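Local coordinates for protein CDP-glucose-4,6-dehydratase (Yersinia pseudotuberculosis, PDB 1RKX) that probably catalyses the 4,6-dehydration of CDP-D-glucose, using NAD as cofactor within a short-chain dehydrogenase/reductase fold, at residues N4-W7 with Q8-V12; L72-S75 with I76-F79; L114-A117 with I118-V121. All blocks are in the same frame, centred on the assembly; numbering follows the deposited sequence.

Contact 1 (N4-W7 with Q8-V12); sequences NSFW and QGKRV
W7 O and K10 N, 3.0 Å apart, close the type II turn that takes the chain from the short, loosely bonded helix 4-7 towards strand 11-15, with Q8 and G9 at its two corners and G9 at the positive phi that such a turn requires. At its first corner, Q8 N bonds to S5 O at 3.2 Å. K10 then folds back over the helix end. Bends at chi2 (-66°) and chi4 (-60°) curl its chain round until NZ donates to F6 O at 2.7 Å, lying in the carbonyl plane. The same curl lays CE on one face of the F6 ring, 3.7 Å from CE1, and sets NZ 4.3 Å from the ring centroid in a cation-pi contact; Y250 of helix 236-251 is a second cation-pi partner of K10 and stands edge-to-face with F6. This is the entry to the Rossmann fold, where strand 11-15 takes a central place in the parallel sheet. W7 is buried between I83 and F85 of strand 83-86, L29 of helix 20-31, and L243 and A246 of helix 236-251. Across the turn its six-membered ring is met in plane, at the edge, by V12, with CZ3 3.9 Å from CG2, the two side chains crossing at about a right angle.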
loop_
_atom_site.group_PDB
_atom_site.type_symbol
_atom_site.label_atom_id
_atom_site.label_comp_id
_atom_site.label_asym_id
_atom_site.label_seq_id
_atom_site.Cartn_x
_atom_site.Cartn_y
_atom_site.Cartn_z
ATOM N N ASN C 4 -9.599 -24.912 -30.222
ATOM C CA ASN C 4 -10.870 -25.595 -30.442
ATOM C C ASN C 4 -10.731 -27.088 -30.170
ATOM O O ASN C 4 -11.625 -27.712 -29.599
ATOM C CB ASN C 4 -11.338 -25.382 -31.882
ATOM C CG ASN C 4 -11.427 -23.918 -32.253
ATOM O OD1 ASN C 4 -12.154 -23.149 -31.624
ATOM N ND2 ASN C 4 -10.682 -23.520 -33.280
ATOM N N SER C 5 -9.604 -27.652 -30.591
ATOM C CA SER C 5 -9.324 -29.068 -30.399
ATOM C C SER C 5 -9.471 -29.470 -28.934
ATOM O O SER C 5 -10.085 -30.492 -28.623
ATOM C CB SER C 5 -7.904 -29.388 -30.882
ATOM O OG SER C 5 -7.547 -30.728 -30.595
ATOM N N PHE C 6 -8.905 -28.656 -28.045
ATOM C CA PHE C 6 -8.944 -28.900 -26.602
ATOM C C PHE C 6 -10.350 -29.108 -26.046
ATOM O O PHE C 6 -10.576 -30.001 -25.234
ATOM C CB PHE C 6 -8.296 -27.725 -25.857
ATOM C CG PHE C 6 -8.465 -27.783 -24.359
ATOM C CD1 PHE C 6 -7.620 -28.565 -23.576
ATOM C CD2 PHE C 6 -9.487 -27.069 -23.734
ATOM C CE1 PHE C 6 -7.788 -28.636 -22.194
ATOM C CE2 PHE C 6 -9.663 -27.135 -22.349
ATOM C CZ PHE C 6 -8.812 -27.918 -21.579
ATOM N N TRP C 7 -11.288 -28.275 -26.482
ATOM C CA TRP C 7 -12.657 -28.345 -25.993
ATOM C C TRP C 7 -13.480 -29.531 -26.464
ATOM O O TRP C 7 -14.482 -29.884 -25.839
ATOM C CB TRP C 7 -13.377 -27.036 -26.315
ATOM C CG TRP C 7 -12.745 -25.902 -25.590
ATOM C CD1 TRP C 7 -11.790 -25.042 -26.067
ATOM C CD2 TRP C 7 -12.912 -25.586 -24.204
ATOM N NE1 TRP C 7 -11.348 -24.218 -25.057
ATOM C CE2 TRP C 7 -12.022 -24.531 -23.903
ATOM C CE3 TRP C 7 -13.726 -26.100 -23.183
ATOM C CZ2 TRP C 7 -11.921 -23.975 -22.621
ATOM C CZ3 TRP C 7 -13.624 -25.546 -21.904
ATOM C CH2 TRP C 7 -12.727 -24.496 -21.638
ATOM N N GLN C 8 -13.052 -30.157 -27.553
ATOM C CA GLN C 8 -13.774 -31.303 -28.087
ATOM C C GLN C 8 -13.949 -32.401 -27.038
ATOM O O GLN C 8 -12.973 -32.946 -26.525
ATOM C CB GLN C 8 -13.035 -31.867 -29.304
ATOM C CG GLN C 8 -13.819 -32.919 -30.073
ATOM C CD GLN C 8 -15.107 -32.369 -30.663
ATOM O OE1 GLN C 8 -15.097 -31.369 -31.381
ATOM N NE2 GLN C 8 -16.224 -33.028 -30.367
ATOM N N GLY C 9 -15.201 -32.711 -26.715
ATOM C CA GLY C 9 -15.478 -33.759 -25.747
ATOM C C GLY C 9 -15.317 -33.429 -24.270
ATOM O O GLY C 9 -15.566 -34.291 -23.426
ATOM N N LYS C 10 -14.894 -32.211 -23.940
ATOM C CA LYS C 10 -14.730 -31.836 -22.534
ATOM C C LYS C 10 -16.090 -31.677 -21.868
ATOM O O LYS C 10 -17.017 -31.122 -22.460
ATOM C CB LYS C 10 -13.954 -30.521 -22.406
ATOM C CG LYS C 10 -12.477 -30.603 -22.770
ATOM C CD LYS C 10 -11.712 -31.476 -21.791
ATOM C CE LYS C 10 -10.218 -31.459 -22.069
ATOM N NZ LYS C 10 -9.893 -31.965 -23.442
ATOM N N ARG C 11 -16.210 -32.169 -20.641
ATOM C CA ARG C 11 -17.462 -32.057 -19.908
ATOM C C ARG C 11 -17.405 -30.740 -19.135
ATOM O O ARG C 11 -16.661 -30.609 -18.166
ATOM C CB ARG C 11 -17.629 -33.243 -18.951
ATOM C CG ARG C 11 -17.608 -34.598 -19.650
ATOM C CD ARG C 11 -17.812 -35.742 -18.671
ATOM N NE ARG C 11 -19.192 -35.835 -18.200
ATOM C CZ ARG C 11 -20.222 -36.211 -18.953
ATOM N NH1 ARG C 11 -20.038 -36.533 -20.228
ATOM N NH2 ARG C 11 -21.442 -36.272 -18.432
ATOM N N VAL C 12 -18.198 -29.770 -19.581
ATOM C CA VAL C 12 -18.216 -28.442 -18.973
ATOM C C VAL C 12 -19.558 -28.113 -18.324
ATOM O O VAL C 12 -20.617 -28.232 -18.950
ATOM C CB VAL C 12 -17.884 -27.364 -20.038
ATOM C CG1 VAL C 12 -17.687 -26.001 -19.375
ATOM C CG2 VAL C 12 -16.638 -27.768 -20.809
#

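Contact 2 (L72-S75 with I76-F79); sequences LLES and IREF
L72 and I76 meet one turn apart on the buried side of helix 69-79, which faces the sheet and helix 100-121; helix 69-79 is the connection that carries the Rossmann fold from edge strand 60-63 back across the sheet to strand 83-86. This is the close side of the contact. L72 turns CD1 towards I76 CD1, 3.8 Å away, and the two side chains cross at a slant. The chi1 of -66° sets I76 CG1 anti to its carbonyl carbon and swings it back over the preceding turn, 3.2 Å from L72 O; the same oxygen takes the backbone bond from I76 N at 3.0 Å. I76 also packs against A117 of helix 100-121. On this inner side S75 gives its hydroxyl a partner beyond the helix, E62, while S75 and I76 both rest on F13 of strand 11-15.

The other side is looser and more polar. E74 and R77 run side by side from the helix, and a single nitrogen makes their salt bridge, NH1 to E74 OE2 at 2.6 Å. The carboxylate and guanidinium planes stand 76° apart, so the two groups do not meet as a flat, paired bridge. L73 backs the arginine, with CG over one face of the guanidinium. R77 also touches a crystal neighbour, which may influence its pose. E78, further along, bonds back to E74 O through its backbone N at 2.8 Å and sends its carboxylate to K37. At the rim of the guanidinium, L73 CD2 comes within 3.7 Å of R77 NH2.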
loop_
_atom_site.group_PDB
_atom_site.type_symbol
_atom_site.label_atom_id
_atom_site.label_comp_id
_atom_site.label_asym_id
_atom_site.label_seq_id
_atom_site.Cartn_x
_atom_site.Cartn_y
_atom_site.Cartn_z
ATOM N N LEU C 72 -27.832 -28.539 -6.212
ATOM C CA LEU C 72 -26.662 -28.143 -6.992
ATOM C C LEU C 72 -25.606 -29.248 -6.929
ATOM O O LEU C 72 -24.968 -29.567 -7.934
ATOM C CB LEU C 72 -26.085 -26.829 -6.458
ATOM C CG LEU C 72 -24.795 -26.326 -7.115
ATOM C CD1 LEU C 72 -24.966 -26.218 -8.627
ATOM C CD2 LEU C 72 -24.432 -24.968 -6.517
ATOM N N LEU C 73 -25.425 -29.822 -5.741
ATOM C CA LEU C 73 -24.462 -30.905 -5.548
ATOM C C LEU C 73 -24.825 -32.082 -6.453
ATOM O O LEU C 73 -23.964 -32.649 -7.132
ATOM C CB LEU C 73 -24.474 -31.353 -4.085
ATOM C CG LEU C 73 -23.816 -32.685 -3.704
ATOM C CD1 LEU C 73 -22.305 -32.606 -3.904
ATOM C CD2 LEU C 73 -24.157 -33.006 -2.244
ATOM N N GLU C 74 -26.105 -32.444 -6.457
ATOM C CA GLU C 74 -26.585 -33.553 -7.274
ATOM C C GLU C 74 -26.426 -33.276 -8.764
ATOM O O GLU C 74 -26.005 -34.153 -9.518
ATOM C CB GLU C 74 -28.057 -33.847 -6.969
ATOM C CG GLU C 74 -28.301 -34.429 -5.589
ATOM C CD GLU C 74 -27.529 -35.712 -5.355
ATOM O OE1 GLU C 74 -27.660 -36.647 -6.174
ATOM O OE2 GLU C 74 -26.791 -35.785 -4.351
ATOM N N SER C 75 -26.770 -32.062 -9.182
ATOM C CA SER C 75 -26.662 -31.681 -10.587
ATOM C C SER C 75 -25.219 -31.821 -11.065
ATOM O O SER C 75 -24.963 -32.236 -12.199
ATOM C CB SER C 75 -27.139 -30.238 -10.783
ATOM O OG SER C 75 -27.055 -29.846 -12.144
ATOM N N ILE C 76 -24.278 -31.480 -10.194
ATOM C CA ILE C 76 -22.865 -31.569 -10.527
ATOM C C ILE C 76 -22.361 -33.014 -10.461
ATOM O O ILE C 76 -21.660 -33.476 -11.367
ATOM C CB ILE C 76 -22.024 -30.679 -9.581
ATOM C CG1 ILE C 76 -22.381 -29.205 -9.821
ATOM C CG2 ILE C 76 -20.536 -30.926 -9.814
ATOM C CD1 ILE C 76 -21.745 -28.226 -8.842
ATOM N N ARG C 77 -22.716 -33.724 -9.395
ATOM C CA ARG C 77 -22.295 -35.116 -9.225
ATOM C C ARG C 77 -22.799 -35.990 -10.367
ATOM O O ARG C 77 -22.100 -36.885 -10.833
ATOM C CB ARG C 77 -22.826 -35.678 -7.908
ATOM C CG ARG C 77 -22.578 -37.173 -7.736
ATOM C CD ARG C 77 -23.297 -37.686 -6.508
ATOM N NE ARG C 77 -22.772 -37.078 -5.292
ATOM C CZ ARG C 77 -23.462 -36.943 -4.166
ATOM N NH1 ARG C 77 -24.716 -37.371 -4.098
ATOM N NH2 ARG C 77 -22.898 -36.384 -3.107
ATOM N N GLU C 78 -24.028 -35.735 -10.793
ATOM C CA GLU C 78 -24.639 -36.477 -11.888
ATOM C C GLU C 78 -23.857 -36.275 -13.183
ATOM O O GLU C 78 -23.674 -37.209 -13.962
ATOM C CB GLU C 78 -26.089 -36.007 -12.075
ATOM C CG GLU C 78 -26.868 -36.663 -13.215
ATOM C CD GLU C 78 -26.440 -36.187 -14.596
ATOM O OE1 GLU C 78 -26.384 -34.959 -14.823
ATOM O OE2 GLU C 78 -26.169 -37.046 -15.461
ATOM N N PHE C 79 -23.378 -35.054 -13.393
ATOM C CA PHE C 79 -22.649 -34.704 -14.605
ATOM C C PHE C 79 -21.149 -35.026 -14.635
ATOM O O PHE C 79 -20.606 -35.309 -15.704
ATOM C CB PHE C 79 -22.859 -33.214 -14.898
ATOM C CG PHE C 79 -22.294 -32.767 -16.217
ATOM C CD1 PHE C 79 -22.780 -33.293 -17.409
ATOM C CD2 PHE C 79 -21.276 -31.819 -16.268
ATOM C CE1 PHE C 79 -22.261 -32.880 -18.637
ATOM C CE2 PHE C 79 -20.749 -31.398 -17.492
ATOM C CZ PHE C 79 -21.245 -31.930 -18.678
#

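Contact 3 (L114-A117 with I118-V121); sequences LLEA and IRHV
E116, A117 and I118 carry this contact near the end of helix 100-121, the beta-alpha-beta connection from strand 83-86 to strand 126-130 of the Rossmann sheet. E116 has the polar part. Its CG is anti to the backbone N, and a bend at chi2 (66°) turns the carboxylate along the helix towards R119 and H120. R119 grips it side-on with two nitrogens: NE reaches OE1 at 3.0 Å, in the guanidinium plane but from above that of the carboxylate, and NH2 reaches OE2 on the syn side at 2.7 Å. H120 NE2 donates to OE2 as well, at 2.6 Å, again from above the carboxylate, with the ring standing steeply to it. OE2 thus has two donors, while OE1 has a further partner in Y171 OH; so many donors would be expected to favour the ionised carboxylate. V101 of a second subunit packs on E116 and its P100 on R119, consistent with the four-helix-bundle dimers of extended short-chain dehydrogenases.

I118 looks the other way, towards V84 of strand 83-86. Its CD1 meets L114 CD2 at 4.0 Å, and CG1 lies 3.2 Å from L114 O, the acceptor of the I118 amide. A117 CB packs against L73 and I76 of helix 69-79. The carbonyl oxygen of A117 receives V121 N at 2.9 Å, and V121 CG2 lies 3.1 Å from the same A117 O.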
loop_
_atom_site.group_PDB
_atom_site.type_symbol
_atom_site.label_atom_id
_atom_site.label_comp_id
_atom_site.label_asym_id
_atom_site.label_seq_id
_atom_site.Cartn_x
_atom_site.Cartn_y
_atom_site.Cartn_z
ATOM N N LEU C 114 -21.350 -24.009 -4.594
ATOM C CA LEU C 114 -20.726 -24.514 -5.814
ATOM C C LEU C 114 -19.360 -25.123 -5.507
ATOM O O LEU C 114 -19.056 -26.247 -5.931
ATOM C CB LEU C 114 -20.554 -23.386 -6.836
ATOM C CG LEU C 114 -19.851 -23.864 -8.113
ATOM C CD1 LEU C 114 -20.871 -23.989 -9.229
ATOM C CD2 LEU C 114 -18.744 -22.901 -8.495
ATOM N N LEU C 115 -18.537 -24.381 -4.770
ATOM C CA LEU C 115 -17.202 -24.850 -4.407
ATOM C C LEU C 115 -17.266 -26.080 -3.503
ATOM O O LEU C 115 -16.440 -26.988 -3.622
ATOM C CB LEU C 115 -16.409 -23.722 -3.732
ATOM C CG LEU C 115 -16.122 -22.524 -4.651
ATOM C CD1 LEU C 115 -15.507 -21.373 -3.854
ATOM C CD2 LEU C 115 -15.183 -22.967 -5.771
ATOM N N GLU C 116 -18.257 -26.126 -2.614
ATOM C CA GLU C 116 -18.413 -27.274 -1.724
ATOM C C GLU C 116 -18.761 -28.519 -2.547
ATOM O O GLU C 116 -18.243 -29.610 -2.297
ATOM C CB GLU C 116 -19.520 -26.998 -0.697
ATOM C CG GLU C 116 -19.700 -28.075 0.376
ATOM C CD GLU C 116 -18.510 -28.203 1.319
ATOM O OE1 GLU C 116 -17.577 -27.371 1.260
ATOM O OE2 GLU C 116 -18.515 -29.150 2.137
ATOM N N ALA C 117 -19.638 -28.351 -3.534
ATOM C CA ALA C 117 -20.036 -29.464 -4.390
ATOM C C ALA C 117 -18.821 -29.992 -5.145
ATOM O O ALA C 117 -18.597 -31.202 -5.229
ATOM C CB ALA C 117 -21.110 -29.013 -5.373
ATOM N N ILE C 118 -18.030 -29.073 -5.688
ATOM C CA ILE C 118 -16.837 -29.442 -6.436
ATOM C C ILE C 118 -15.859 -30.194 -5.538
ATOM O O ILE C 118 -15.250 -31.189 -5.948
ATOM C CB ILE C 118 -16.160 -28.183 -7.023
ATOM C CG1 ILE C 118 -17.082 -27.569 -8.080
ATOM C CG2 ILE C 118 -14.791 -28.535 -7.605
ATOM C CD1 ILE C 118 -16.594 -26.251 -8.660
ATOM N N ARG C 119 -15.732 -29.718 -4.305
ATOM C CA ARG C 119 -14.844 -30.321 -3.323
ATOM C C ARG C 119 -15.189 -31.791 -3.070
ATOM O O ARG C 119 -14.309 -32.652 -3.032
ATOM C CB ARG C 119 -14.940 -29.529 -2.015
ATOM C CG ARG C 119 -14.031 -29.993 -0.900
ATOM C CD ARG C 119 -13.953 -28.935 0.193
ATOM N NE ARG C 119 -15.041 -28.988 1.168
ATOM C CZ ARG C 119 -15.022 -29.749 2.257
ATOM N NH1 ARG C 119 -13.970 -30.522 2.506
ATOM N NH2 ARG C 119 -16.039 -29.719 3.111
ATOM N N HIS C 120 -16.476 -32.078 -2.918
ATOM C CA HIS C 120 -16.915 -33.442 -2.640
ATOM C C HIS C 120 -17.057 -34.366 -3.842
ATOM O O HIS C 120 -16.753 -35.554 -3.749
ATOM C CB HIS C 120 -18.221 -33.404 -1.848
ATOM C CG HIS C 120 -18.072 -32.789 -0.491
ATOM N ND1 HIS C 120 -17.166 -33.255 0.438
ATOM C CD2 HIS C 120 -18.688 -31.730 0.083
ATOM C CE1 HIS C 120 -17.230 -32.508 1.525
ATOM N NE2 HIS C 120 -18.146 -31.575 1.335
ATOM N N VAL C 121 -17.514 -33.834 -4.969
ATOM C CA VAL C 121 -17.678 -34.650 -6.167
ATOM C C VAL C 121 -16.330 -35.115 -6.707
ATOM O O VAL C 121 -16.178 -36.269 -7.115
ATOM C CB VAL C 121 -18.434 -33.873 -7.268
ATOM C CG1 VAL C 121 -18.458 -34.677 -8.565
ATOM C CG2 VAL C 121 -19.855 -33.585 -6.809
#

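Overall arrangement
Contacts 2 and 3 form one interface: their centres are 9 Å apart and the helices carrying them lie against each other on one side of the sheet. I76 CD1 packs on A117 CB at 3.6 Å, and R77 CA lies 3.8 Å from V121 CG2. The centres of contacts 1 and 2 are 20 Å apart, yet the two touch at one corner, where R11 NE probably bonds to F79 O at 2.9 Å; between contacts 1 and 3 the nearest atoms are about 10 Å apart. NAD lies nearest the starts of the two helical segments: the side chains of L72 and L114 are about 8 Å and 9 Å from it, and L72 is about 4 Å from the side chain of the NAD-binding residue I66.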